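Local coordinates for putative lipoprotein (Campylobacter jejuni subsp. jejuni, PDB 2G5G) that binds haem cofacially as part of a dimer and probably serves bacterial haem uptake or transport, at residues Ala66-Leu71 against Ser133-Leu138; Phe78-Glu83 against Glu124-Val129; Ile45-Lys50 against Ile58-Ile63. One frame throughout, in Å; residues are numbered along the deposited sequence.

Interaction 1: Ala66-Leu71 against Ser133-Leu138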
ATOM      1  N   ALA A  66     -14.272  12.868 -32.987  1.00 25.24           N
ATOM      2  CA  ALA A  66     -14.240  12.562 -34.426  1.00 24.89           C
ATOM      3  C   ALA A  66     -14.739  11.134 -34.684  1.00 24.74           C
ATOM      4  O   ALA A  66     -15.411  10.849 -35.701  1.00 24.32           O
ATOM      5  CB  ALA A  66     -12.838  12.769 -35.015  1.00 25.81           C
ATOM      6  N   LEU A  67     -14.404  10.230 -33.772  1.00 23.49           N
ATOM      7  CA  LEU A  67     -14.778   8.832 -33.975  1.00 22.91           C
ATOM      8  C   LEU A  67     -16.285   8.671 -33.742  1.00 22.42           C
ATOM      9  O   LEU A  67     -16.939   7.978 -34.498  1.00 23.10           O
ATOM     10  CB  LEU A  67     -14.014   7.932 -33.010  1.00 22.73           C
ATOM     11  CG  LEU A  67     -12.487   7.802 -33.118  1.00 22.90           C
ATOM     12  CD1 LEU A  67     -11.985   7.129 -31.840  1.00 20.33           C
ATOM     13  CD2 LEU A  67     -12.105   6.967 -34.286  1.00 22.59           C
ATOM     14  N   GLU A  68     -16.786   9.300 -32.682  1.00 21.60           N
ATOM     15  CA  GLU A  68     -18.208   9.257 -32.261  1.00 22.99           C
ATOM     16  C   GLU A  68     -19.118   9.785 -33.351  1.00 22.99           C
ATOM     17  O   GLU A  68     -20.140   9.164 -33.663  1.00 22.45           O
ATOM     18  CB  GLU A  68     -18.422  10.034 -30.938  1.00 23.17           C
ATOM     19  CG  GLU A  68     -19.904  10.315 -30.490  1.00 24.26           C
ATOM     20  CD  GLU A  68     -20.701   9.045 -30.284  1.00 29.54           C
ATOM     21  OE1 GLU A  68     -20.077   7.946 -30.296  1.00 28.65           O
ATOM     22  OE2 GLU A  68     -21.947   9.142 -30.113  1.00 26.18           O
ATOM     23  N   GLY A  69     -18.734  10.924 -33.924  1.00 22.74           N
ATOM     24  CA  GLY A  69     -19.508  11.563 -34.988  1.00 23.66           C
ATOM     25  C   GLY A  69     -19.635  10.671 -36.207  1.00 23.65           C
ATOM     26  O   GLY A  69     -20.737  10.466 -36.758  1.00 24.09           O
ATOM     27  N   ASN A  70     -18.522  10.110 -36.648  1.00 24.04           N
ATOM     28  CA  ASN A  70     -18.570   9.215 -37.791  1.00 24.59           C
ATOM     29  C   ASN A  70     -19.405   7.955 -37.517  1.00 24.37           C
ATOM     30  O   ASN A  70     -20.196   7.553 -38.343  1.00 23.04           O
ATOM     31  CB  ASN A  70     -17.163   8.812 -38.239  1.00 25.46           C
ATOM     32  CG  ASN A  70     -17.199   7.818 -39.374  1.00 27.93           C
ATOM     33  OD1 ASN A  70     -17.178   8.198 -40.550  1.00 34.69           O
ATOM     34  ND2 ASN A  70     -17.298   6.534 -39.034  1.00 25.61           N
ATOM     35  N   LEU A  71     -19.205   7.337 -36.361  1.00 23.54           N
ATOM     36  CA  LEU A  71     -19.853   6.056 -36.090  1.00 23.94           C
ATOM     37  C   LEU A  71     -21.352   6.212 -35.818  1.00 24.32           C
ATOM     38  O   LEU A  71     -22.175   5.439 -36.320  1.00 24.96           O
ATOM     39  CB  LEU A  71     -19.140   5.360 -34.954  1.00 23.65           C
ATOM     40  CG  LEU A  71     -17.724   4.931 -35.397  1.00 23.54           C
ATOM     41  CD1 LEU A  71     -16.943   4.520 -34.165  1.00 23.73           C
ATOM     42  CD2 LEU A  71     -17.701   3.862 -36.564  1.00 24.28           C
ATOM     43  N   SER A 133     -22.957  11.298 -25.032  1.00 30.78           N
ATOM     44  CA  SER A 133     -23.068  10.898 -26.424  1.00 29.75           C
ATOM     45  C   SER A 133     -23.870   9.602 -26.431  1.00 28.86           C
ATOM     46  O   SER A 133     -24.470   9.236 -25.441  1.00 29.16           O
ATOM     47  CB  SER A 133     -21.671  10.654 -27.036  1.00 29.78           C
ATOM     48  OG  SER A 133     -20.982   9.643 -26.292  1.00 28.27           O
ATOM     49  N   LYS A 134     -23.828   8.885 -27.539  1.00 29.60           N
ATOM     50  CA  LYS A 134     -24.454   7.576 -27.639  1.00 29.13           C
ATOM     51  C   LYS A 134     -23.607   6.431 -27.066  1.00 29.38           C
ATOM     52  O   LYS A 134     -24.036   5.265 -27.079  1.00 29.23           O
ATOM     53  CB  LYS A 134     -24.792   7.327 -29.100  1.00 30.11           C
ATOM     54  CG  LYS A 134     -25.924   8.234 -29.590  1.00 32.21           C
ATOM     55  CD  LYS A 134     -26.157   8.037 -31.050  1.00 37.50           C
ATOM     56  CE  LYS A 134     -27.546   8.518 -31.388  1.00 40.50           C
ATOM     57  NZ  LYS A 134     -28.081   7.888 -32.621  1.00 43.09           N
ATOM     58  N   SER A 135     -22.409   6.749 -26.568  1.00 27.73           N
ATOM     59  CA  SER A 135     -21.526   5.729 -26.003  1.00 26.91           C
ATOM     60  C   SER A 135     -21.977   5.244 -24.646  1.00 26.44           C
ATOM     61  O   SER A 135     -22.501   6.018 -23.849  1.00 26.48           O
ATOM     62  CB  SER A 135     -20.098   6.274 -25.846  1.00 26.32           C
ATOM     63  OG  SER A 135     -19.543   6.526 -27.108  1.00 26.17           O
ATOM     64  N   LYS A 136     -21.745   3.970 -24.366  1.00 24.99           N
ATOM     65  CA  LYS A 136     -21.824   3.495 -23.000  1.00 24.62           C
ATOM     66  C   LYS A 136     -20.433   3.480 -22.346  1.00 25.06           C
ATOM     67  O   LYS A 136     -19.423   3.094 -22.972  1.00 24.16           O
ATOM     68  CB  LYS A 136     -22.466   2.104 -22.910  1.00 24.56           C
ATOM     69  CG  LYS A 136     -22.712   1.649 -21.474  1.00 27.61           C
ATOM     70  CD  LYS A 136     -23.764   0.575 -21.375  1.00 32.42           C
ATOM     71  CE  LYS A 136     -23.131  -0.774 -21.544  1.00 34.07           C
ATOM     72  NZ  LYS A 136     -24.116  -1.857 -21.234  1.00 34.82           N
ATOM     73  N   ILE A 137     -20.377   3.897 -21.089  1.00 24.24           N
ATOM     74  CA  ILE A 137     -19.127   3.771 -20.314  1.00 25.29           C
ATOM     75  C   ILE A 137     -18.990   2.400 -19.688  1.00 25.47           C
ATOM     76  O   ILE A 137     -19.893   1.926 -18.964  1.00 26.08           O
ATOM     77  CB  ILE A 137     -18.961   4.917 -19.250  1.00 25.65           C
ATOM     78  CG1 ILE A 137     -18.782   6.253 -19.978  1.00 24.33           C
ATOM     79  CG2 ILE A 137     -17.770   4.632 -18.324  1.00 24.44           C
ATOM     80  CD1 ILE A 137     -18.769   7.502 -19.115  1.00 25.69           C
ATOM     81  N   LEU A 138     -17.853   1.756 -19.954  1.00 24.58           N
ATOM     82  CA  LEU A 138     -17.552   0.459 -19.375  1.00 23.74           C
ATOM     83  C   LEU A 138     -16.465   0.579 -18.296  1.00 23.75           C
ATOM     84  O   LEU A 138     -15.502   1.328 -18.476  1.00 22.88           O
ATOM     85  CB  LEU A 138     -17.086  -0.529 -20.470  1.00 23.82           C
ATOM     86  CG  LEU A 138     -17.853  -0.584 -21.799  1.00 23.08           C
ATOM     87  CD1 LEU A 138     -17.114  -1.505 -22.823  1.00 20.75           C
ATOM     88  CD2 LEU A 138     -19.326  -1.044 -21.583  1.00 23.45           C
TER
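Glu68 lays its carboxylate over the CB of Ser133 and across the backbone amide of Lys134, so that one acid on a helix meets three successive residues of a turn. Its CG starts off anti to the backbone N, and the chain then folds at chi2 (60°), which swings the two oxygens toward the turn. They divide the work. OE2 accepts a hydrogen bond from Lys134 N at 3.2 Å; the N-H...O angle of 154° is fairly straight, yet the donor arrives from above the carboxylate plane, 45° out of it. The same OE2 lies 3.4 Å from Ser133 CB and 3.5 Å from Lys134 CB, so aliphatic carbons flank the polar bond. OE1 faces the other serine, 3.5 Å from Ser135 OG, a hydroxyl hydrogen-bonded to Phe78 O.

The turn brings order of its own to the contact. Ser133 OG accepts from Ser135 N at 3.2 Å, which makes an ST turn, and it is also hydrogen-bonded to Val130 O. Lys134 presents its CB to the acid, while the rest of its extended chain leads away: Lys134 NZ ends 6.7 Å from Glu68 OE2, too far for a salt bridge. The acid is therefore held through a main-chain N-H and carbon packing, a useful example of a carboxylate docking onto backbone beside an opposite charge it does not touch.

The contact is small and only partly buried. It ties the later part of helix 54-73 to the connection between helix 124-131 and strand 137-141, outermost in the sheet of this chain. Phe78, on the adjacent strand 78-82, is packed against Glu68 and Leu71, while Phe64 of helix 54-73 meets both Ser133 and Ser135.

Interaction 2: Phe78-Glu83 against Glu124-Val129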
ATOM      1  N   PHE A  78     -20.693   2.430 -30.455  1.00 21.86           N
ATOM      2  CA  PHE A  78     -19.312   2.729 -30.061  1.00 21.74           C
ATOM      3  C   PHE A  78     -19.260   3.070 -28.592  1.00 21.99           C
ATOM      4  O   PHE A  78     -19.869   4.077 -28.157  1.00 22.03           O
ATOM      5  CB  PHE A  78     -18.773   3.910 -30.889  1.00 22.08           C
ATOM      6  CG  PHE A  78     -17.373   4.338 -30.523  1.00 22.13           C
ATOM      7  CD1 PHE A  78     -17.094   5.681 -30.252  1.00 23.14           C
ATOM      8  CD2 PHE A  78     -16.327   3.411 -30.503  1.00 20.71           C
ATOM      9  CE1 PHE A  78     -15.795   6.091 -29.949  1.00 22.53           C
ATOM     10  CE2 PHE A  78     -15.007   3.824 -30.193  1.00 22.58           C
ATOM     11  CZ  PHE A  78     -14.752   5.149 -29.936  1.00 21.73           C
ATOM     12  N   ASP A  79     -18.524   2.254 -27.829  1.00 20.17           N
ATOM     13  CA  ASP A  79     -18.444   2.407 -26.362  1.00 21.45           C
ATOM     14  C   ASP A  79     -17.049   2.775 -25.855  1.00 20.98           C
ATOM     15  O   ASP A  79     -16.099   2.629 -26.599  1.00 20.49           O
ATOM     16  CB  ASP A  79     -18.905   1.136 -25.691  1.00 20.35           C
ATOM     17  CG  ASP A  79     -20.365   0.816 -26.005  1.00 24.61           C
ATOM     18  OD1 ASP A  79     -21.159   1.770 -26.182  1.00 22.20           O
ATOM     19  OD2 ASP A  79     -20.704  -0.378 -26.099  1.00 25.94           O
ATOM     20  N   VAL A  80     -16.945   3.242 -24.603  1.00 21.58           N
ATOM     21  CA  VAL A  80     -15.668   3.674 -24.003  1.00 20.39           C
ATOM     22  C   VAL A  80     -15.404   2.969 -22.676  1.00 21.34           C
ATOM     23  O   VAL A  80     -16.207   3.043 -21.747  1.00 20.97           O
ATOM     24  CB  VAL A  80     -15.592   5.203 -23.819  1.00 19.64           C
ATOM     25  CG1 VAL A  80     -14.277   5.614 -23.101  1.00 17.72           C
ATOM     26  CG2 VAL A  80     -15.664   5.887 -25.155  1.00 20.08           C
ATOM     27  N   ALA A  81     -14.292   2.237 -22.618  1.00 20.53           N
ATOM     28  CA  ALA A  81     -13.886   1.559 -21.394  1.00 20.79           C
ATOM     29  C   ALA A  81     -12.873   2.457 -20.689  1.00 20.41           C
ATOM     30  O   ALA A  81     -12.086   3.154 -21.328  1.00 20.35           O
ATOM     31  CB  ALA A  81     -13.254   0.182 -21.730  1.00 19.95           C
ATOM     32  N   LEU A  82     -12.890   2.426 -19.369  1.00 22.14           N
ATOM     33  CA  LEU A  82     -12.073   3.326 -18.564  1.00 23.18           C
ATOM     34  C   LEU A  82     -11.272   2.557 -17.540  1.00 24.04           C
ATOM     35  O   LEU A  82     -11.832   1.832 -16.701  1.00 23.87           O
ATOM     36  CB  LEU A  82     -12.941   4.420 -17.895  1.00 22.71           C
ATOM     37  CG  LEU A  82     -13.622   5.484 -18.764  1.00 23.03           C
ATOM     38  CD1 LEU A  82     -14.521   6.407 -17.931  1.00 24.36           C
ATOM     39  CD2 LEU A  82     -12.623   6.297 -19.564  1.00 22.92           C
ATOM     40  N   GLU A  83      -9.945   2.702 -17.596  1.00 24.17           N
ATOM     41  CA  GLU A  83      -9.098   2.189 -16.516  1.00 24.66           C
ATOM     42  C   GLU A  83      -9.613   2.749 -15.175  1.00 25.34           C
ATOM     43  O   GLU A  83      -9.439   2.115 -14.130  1.00 25.35           O
ATOM     44  CB  GLU A  83      -7.634   2.637 -16.707  1.00 24.03           C
ATOM     45  CG  GLU A  83      -6.691   2.247 -15.527  1.00 23.92           C
ATOM     46  CD  GLU A  83      -5.291   2.891 -15.602  1.00 25.41           C
ATOM     47  OE1 GLU A  83      -4.998   3.644 -16.548  1.00 24.83           O
ATOM     48  OE2 GLU A  83      -4.496   2.639 -14.691  1.00 24.14           O
ATOM     49  N   GLU A 124     -13.127  15.202 -15.986  1.00 35.14           N
ATOM     50  CA  GLU A 124     -14.466  15.735 -16.220  1.00 35.48           C
ATOM     51  C   GLU A 124     -14.792  16.060 -17.658  1.00 35.36           C
ATOM     52  O   GLU A 124     -15.897  15.770 -18.114  1.00 34.86           O
ATOM     53  CB  GLU A 124     -14.751  16.970 -15.336  1.00 35.88           C
ATOM     54  CG  GLU A 124     -14.007  18.234 -15.724  1.00 38.53           C
ATOM     55  CD  GLU A 124     -14.647  19.475 -15.129  0.90 43.91           C
ATOM     56  OE1 GLU A 124     -15.225  19.387 -14.005  0.90 42.48           O
ATOM     57  OE2 GLU A 124     -14.575  20.528 -15.801  0.90 46.15           O
ATOM     58  N   GLN A 125     -13.851  16.679 -18.363  1.00 35.10           N
ATOM     59  CA  GLN A 125     -14.100  17.128 -19.726  1.00 36.80           C
ATOM     60  C   GLN A 125     -14.363  15.915 -20.613  1.00 35.34           C
ATOM     61  O   GLN A 125     -15.354  15.886 -21.343  1.00 35.57           O
ATOM     62  CB  GLN A 125     -12.920  17.951 -20.269  1.00 36.50           C
ATOM     63  CG  GLN A 125     -13.172  18.648 -21.619  1.00 40.32           C
ATOM     64  CD  GLN A 125     -11.907  19.272 -22.216  1.00 40.77           C
ATOM     65  OE1 GLN A 125     -10.817  19.195 -21.627  1.00 47.85           O
ATOM     66  NE2 GLN A 125     -12.049  19.894 -23.389  1.00 44.67           N
ATOM     67  N   PHE A 126     -13.479  14.922 -20.536  1.00 34.17           N
ATOM     68  CA  PHE A 126     -13.592  13.742 -21.398  1.00 33.01           C
ATOM     69  C   PHE A 126     -14.824  12.904 -21.033  1.00 33.11           C
ATOM     70  O   PHE A 126     -15.619  12.525 -21.918  1.00 33.27           O
ATOM     71  CB  PHE A 126     -12.336  12.877 -21.298  1.00 31.71           C
ATOM     72  CG  PHE A 126     -12.394  11.611 -22.135  1.00 28.39           C
ATOM     73  CD1 PHE A 126     -12.403  11.687 -23.515  1.00 25.76           C
ATOM     74  CD2 PHE A 126     -12.415  10.357 -21.526  1.00 27.44           C
ATOM     75  CE1 PHE A 126     -12.442  10.526 -24.290  1.00 26.40           C
ATOM     76  CE2 PHE A 126     -12.430   9.178 -22.297  1.00 23.56           C
ATOM     77  CZ  PHE A 126     -12.452   9.278 -23.677  1.00 22.72           C
ATOM     78  N   VAL A 127     -14.972  12.629 -19.741  1.00 33.20           N
ATOM     79  CA  VAL A 127     -16.045  11.760 -19.276  1.00 33.97           C
ATOM     80  C   VAL A 127     -17.433  12.385 -19.531  1.00 34.81           C
ATOM     81  O   VAL A 127     -18.385  11.658 -19.794  1.00 35.04           O
ATOM     82  CB  VAL A 127     -15.884  11.356 -17.805  1.00 33.57           C
ATOM     83  CG1 VAL A 127     -17.080  10.543 -17.347  1.00 34.41           C
ATOM     84  CG2 VAL A 127     -14.617  10.549 -17.596  1.00 33.05           C
ATOM     85  N   ASN A 128     -17.531  13.716 -19.488  1.00 35.56           N
ATOM     86  CA  ASN A 128     -18.797  14.393 -19.771  1.00 36.67           C
ATOM     87  C   ASN A 128     -19.210  14.232 -21.196  1.00 36.66           C
ATOM     88  O   ASN A 128     -20.349  13.854 -21.453  1.00 37.29           O
ATOM     89  CB  ASN A 128     -18.789  15.887 -19.388  1.00 37.11           C
ATOM     90  CG  ASN A 128     -19.321  16.126 -17.993  1.00 38.93           C
ATOM     91  OD1 ASN A 128     -18.676  15.778 -16.999  1.00 41.21           O
ATOM     92  ND2 ASN A 128     -20.514  16.716 -17.907  1.00 39.67           N
ATOM     93  N   VAL A 129     -18.271  14.493 -22.116  1.00 36.03           N
ATOM     94  CA  VAL A 129     -18.503  14.339 -23.542  1.00 35.31           C
ATOM     95  C   VAL A 129     -18.853  12.889 -23.876  1.00 34.17           C
ATOM     96  O   VAL A 129     -19.739  12.630 -24.708  1.00 33.68           O
ATOM     97  CB  VAL A 129     -17.287  14.811 -24.392  1.00 35.24           C
ATOM     98  CG1 VAL A 129     -17.560  14.607 -25.855  1.00 37.28           C
ATOM     99  CG2 VAL A 129     -17.002  16.282 -24.149  1.00 37.14           C
TER
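Phe126 holds its CG anti to the backbone N (chi1 178°), which sends the ring from the helix toward the strand, and Leu82 turns its CG beside the backbone N (chi1 -67°), spreading its two methyls between that ring and Val127. Each leucine branch thus has a separate neighbour. CD2 comes up to the edge of the Phe126 ring, in its plane and 4.0 Å from CE2, as the two side chains slide past each other in opposite directions. CD1 leans instead on Val127, with 4.2 Å between Leu82 CD1 and Val127 CG2.

Val80, two residues back on the same face of the strand, approaches Phe126 head-on. Its CG1 lies 4.1 Å from Phe126 CE2 and equally far from CZ, meeting the ring obliquely. One corner of the ring is consequently shared between two aliphatic residues, and the contact is wholly apolar and buried. Phe64 of helix 54-73 also touches Val80, and Leu218 of strand 214-220 touches Phe126, while Ile137 packs on both Leu82 and Val127.

The short axes of strand 78-82 and helix 124-129 run roughly antiparallel, at 146°, and come within 11.1 Å of each other. This is the geometry of a beta-alpha-beta crossover: strand 78-82 is followed, after an excursion through further helices, by helix 124-131 and then by strand 137-141, its parallel neighbour in the sheet. The result is the layered alpha/beta packing in which residues alternating along a strand bury a helix against the sheet.

Interaction 3: Ile45-Lys50 against Ile58-Ile63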
ATOM      1  N   ILE A  45      -9.631   0.275 -29.735  1.00 17.87           N
ATOM      2  CA  ILE A  45      -8.693   1.380 -29.854  1.00 19.46           C
ATOM      3  C   ILE A  45      -8.187   1.642 -28.452  1.00 19.25           C
ATOM      4  O   ILE A  45      -8.968   1.973 -27.560  1.00 19.33           O
ATOM      5  CB  ILE A  45      -9.365   2.667 -30.432  1.00 20.50           C
ATOM      6  CG1 ILE A  45      -9.846   2.425 -31.862  1.00 20.77           C
ATOM      7  CG2 ILE A  45      -8.374   3.849 -30.413  1.00 20.88           C
ATOM      8  CD1 ILE A  45     -11.087   3.246 -32.253  1.00 19.24           C
ATOM      9  N   LEU A  46      -6.888   1.451 -28.233  1.00 18.77           N
ATOM     10  CA  LEU A  46      -6.304   1.831 -26.950  1.00 19.96           C
ATOM     11  C   LEU A  46      -5.695   3.232 -27.002  1.00 19.95           C
ATOM     12  O   LEU A  46      -4.936   3.521 -27.915  1.00 21.41           O
ATOM     13  CB  LEU A  46      -5.257   0.828 -26.463  1.00 19.39           C
ATOM     14  CG  LEU A  46      -5.677  -0.606 -26.176  1.00 23.01           C
ATOM     15  CD1 LEU A  46      -5.751  -1.334 -27.470  1.00 24.05           C
ATOM     16  CD2 LEU A  46      -4.606  -1.264 -25.300  1.00 24.42           C
ATOM     17  N   LEU A  47      -6.049   4.077 -26.031  1.00 18.46           N
ATOM     18  CA  LEU A  47      -5.584   5.481 -25.959  1.00 19.27           C
ATOM     19  C   LEU A  47      -4.820   5.654 -24.662  1.00 20.22           C
ATOM     20  O   LEU A  47      -5.415   5.609 -23.556  1.00 20.00           O
ATOM     21  CB  LEU A  47      -6.775   6.440 -25.934  1.00 19.18           C
ATOM     22  CG  LEU A  47      -6.764   7.745 -26.734  1.00 22.81           C
ATOM     23  CD1 LEU A  47      -7.748   8.774 -26.182  1.00 20.87           C
ATOM     24  CD2 LEU A  47      -5.403   8.358 -27.157  1.00 22.14           C
ATOM     25  N   GLY A  48      -3.501   5.813 -24.790  1.00 20.56           N
ATOM     26  CA  GLY A  48      -2.608   5.899 -23.647  1.00 21.44           C
ATOM     27  C   GLY A  48      -2.383   7.352 -23.267  1.00 21.89           C
ATOM     28  O   GLY A  48      -2.156   8.185 -24.139  1.00 22.48           O
ATOM     29  N   GLU A  49      -2.436   7.624 -21.964  1.00 23.05           N
ATOM     30  CA  GLU A  49      -2.313   8.977 -21.435  1.00 23.56           C
ATOM     31  C   GLU A  49      -1.340   9.046 -20.240  1.00 24.44           C
ATOM     32  O   GLU A  49      -1.014   8.029 -19.618  1.00 24.96           O
ATOM     33  CB  GLU A  49      -3.689   9.521 -21.011  1.00 23.88           C
ATOM     34  CG  GLU A  49      -4.269   8.790 -19.784  1.00 22.10           C
ATOM     35  CD  GLU A  49      -5.217   9.658 -18.916  1.00 23.57           C
ATOM     36  OE1 GLU A  49      -5.632  10.755 -19.331  1.00 24.29           O
ATOM     37  OE2 GLU A  49      -5.521   9.214 -17.799  1.00 22.28           O
ATOM     38  N   LYS A  50      -0.883  10.259 -19.954  1.00 26.26           N
ATOM     39  CA  LYS A  50      -0.264  10.580 -18.667  1.00 28.68           C
ATOM     40  C   LYS A  50      -1.397  11.239 -17.838  1.00 29.39           C
ATOM     41  O   LYS A  50      -1.977  12.231 -18.282  1.00 28.39           O
ATOM     42  CB  LYS A  50       0.896  11.553 -18.890  1.00 29.17           C
ATOM     43  CG  LYS A  50       1.704  11.902 -17.620  1.00 30.31           C
ATOM     44  CD  LYS A  50       2.859  12.838 -17.985  1.00 29.82           C
ATOM     45  CE  LYS A  50       3.625  13.297 -16.738  1.00 32.08           C
ATOM     46  NZ  LYS A  50       2.956  14.472 -16.104  1.00 31.75           N
ATOM     47  N   ILE A  58      -7.202  17.289 -23.547  1.00 30.07           N
ATOM     48  CA  ILE A  58      -7.761  17.912 -24.746  1.00 30.51           C
ATOM     49  C   ILE A  58      -7.774  16.964 -25.969  1.00 29.79           C
ATOM     50  O   ILE A  58      -8.768  16.872 -26.701  1.00 29.53           O
ATOM     51  CB  ILE A  58      -7.036  19.252 -25.101  1.00 30.77           C
ATOM     52  CG1 ILE A  58      -7.159  20.243 -23.935  1.00 31.53           C
ATOM     53  CG2 ILE A  58      -7.649  19.838 -26.355  1.00 30.88           C
ATOM     54  CD1 ILE A  58      -6.104  21.375 -23.931  1.00 32.12           C
ATOM     55  N   SER A  59      -6.644  16.291 -26.194  1.00 29.06           N
ATOM     56  CA  SER A  59      -6.484  15.312 -27.276  1.00 28.53           C
ATOM     57  C   SER A  59      -7.523  14.160 -27.261  1.00 27.38           C
ATOM     58  O   SER A  59      -8.023  13.734 -28.301  1.00 26.38           O
ATOM     59  CB  SER A  59      -5.052  14.756 -27.191  1.00 28.12           C
ATOM     60  OG  SER A  59      -4.128  15.774 -27.577  1.00 29.14           O
ATOM     61  N   GLN A  60      -7.837  13.685 -26.069  1.00 27.00           N
ATOM     62  CA  GLN A  60      -8.828  12.621 -25.888  1.00 26.35           C
ATOM     63  C   GLN A  60     -10.204  13.060 -26.391  1.00 26.20           C
ATOM     64  O   GLN A  60     -10.873  12.318 -27.086  1.00 23.84           O
ATOM     65  CB  GLN A  60      -8.872  12.190 -24.441  1.00 25.84           C
ATOM     66  CG  GLN A  60      -7.578  11.627 -23.951  1.00 25.20           C
ATOM     67  CD  GLN A  60      -7.385  11.732 -22.445  1.00 24.18           C
ATOM     68  OE1 GLN A  60      -8.328  11.944 -21.683  1.00 24.99           O
ATOM     69  NE2 GLN A  60      -6.130  11.560 -22.004  1.00 24.76           N
ATOM     70  N   VAL A  61     -10.600  14.287 -26.065  1.00 27.37           N
ATOM     71  CA  VAL A  61     -11.873  14.847 -26.524  1.00 26.99           C
ATOM     72  C   VAL A  61     -11.926  14.967 -28.041  1.00 27.30           C
ATOM     73  O   VAL A  61     -12.927  14.600 -28.655  1.00 27.11           O
ATOM     74  CB  VAL A  61     -12.202  16.205 -25.787  1.00 27.26           C
ATOM     75  CG1 VAL A  61     -13.392  16.934 -26.435  1.00 26.68           C
ATOM     76  CG2 VAL A  61     -12.426  15.972 -24.316  1.00 26.73           C
HETATM   77  N   MSE A  62     -10.835  15.429 -28.651  1.00 27.26           N
HETATM   78  CA  MSE A  62     -10.766  15.580 -30.095  1.00 29.83           C
HETATM   79  C   MSE A  62     -10.907  14.248 -30.809  1.00 27.15           C
HETATM   80  O   MSE A  62     -11.654  14.127 -31.793  1.00 26.11           O
HETATM   81  CB  MSE A  62      -9.439  16.234 -30.498  1.00 28.90           C
HETATM   82  CG  MSE A  62      -9.323  17.688 -30.036  1.00 32.80           C
HETATM   83 SE   MSE A  62      -7.516  18.385 -30.433  0.70 41.20          SE
HETATM   84  CE  MSE A  62      -7.388  17.834 -32.291  0.80 31.33           C
ATOM     85  N   ILE A  63     -10.168  13.250 -30.328  1.00 25.92           N
ATOM     86  CA  ILE A  63     -10.194  11.920 -30.962  1.00 23.25           C
ATOM     87  C   ILE A  63     -11.596  11.309 -30.724  1.00 23.26           C
ATOM     88  O   ILE A  63     -12.233  10.848 -31.660  1.00 22.18           O
ATOM     89  CB  ILE A  63      -9.121  10.994 -30.363  1.00 23.87           C
ATOM     90  CG1 ILE A  63      -7.718  11.543 -30.640  1.00 21.20           C
ATOM     91  CG2 ILE A  63      -9.294   9.532 -30.927  1.00 21.64           C
ATOM     92  CD1 ILE A  63      -6.618  10.893 -29.747  1.00 22.37           C
TER
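Glu49 and Gln60 cross at about a right angle, the carboxylate of one and the amide of the other having planes 57° apart. Gln60 NE2 donates to Glu49 OE1 at 2.8 Å with an angle of 151°, reaching the oxygen on its anti side and somewhat out of the carboxylate plane. The glutamate is placed by its first torsion (chi1 68°), with CG between the backbone N and the carbonyl carbon; this leaves Glu49 CB 3.3 Å from Gln60 NE2. The carboxylate has several partners: OE1 also forms a salt bridge with Lys57, and OE2 is hydrogen-bonded to His51 and Tyr123.

Leu47 supplies the apolar half. Its CD1 lies obliquely against the glutamine stem, 3.6 Å from Gln60 CG. The other branch meets Ile63 tip to tip, with 3.8 Å between Leu47 CD2 and Ile63 CD1. The buried polar pair thus lies beside an apolar one.

Strand 44-49 leads into helix 54-73, which folds back nearly antiparallel over it, as in the beta-alpha unit of alpha/beta folds. Leu218 of strand 214-220 and Leu248 of strand 243-248 both touch Leu47 and Gln60, and helix 32-39 covers Ile63.

Along the chain interaction 3 closes first; interaction 1 then spans a long loop in which interaction 2 is nested. Interactions 1 and 3 both use helix 54-73, with centres about 13 Å apart, whereas the centre of interaction 2 lies about 9 Å from that of the former and 10 Å from that of the latter. All three reach one mixed sheet, in which parallel strands 44-49, 214-220, 78-82 and 137-141 lie side by side. Leu138 N meets Val80 O at 2.8 Å, probably as a hydrogen bond. Interactions 2 and 3 pack two helices on the sheet of this haem-binding ChaN-family domain, and interaction 1 joins one of these helices to the loop that leads into its outermost strand.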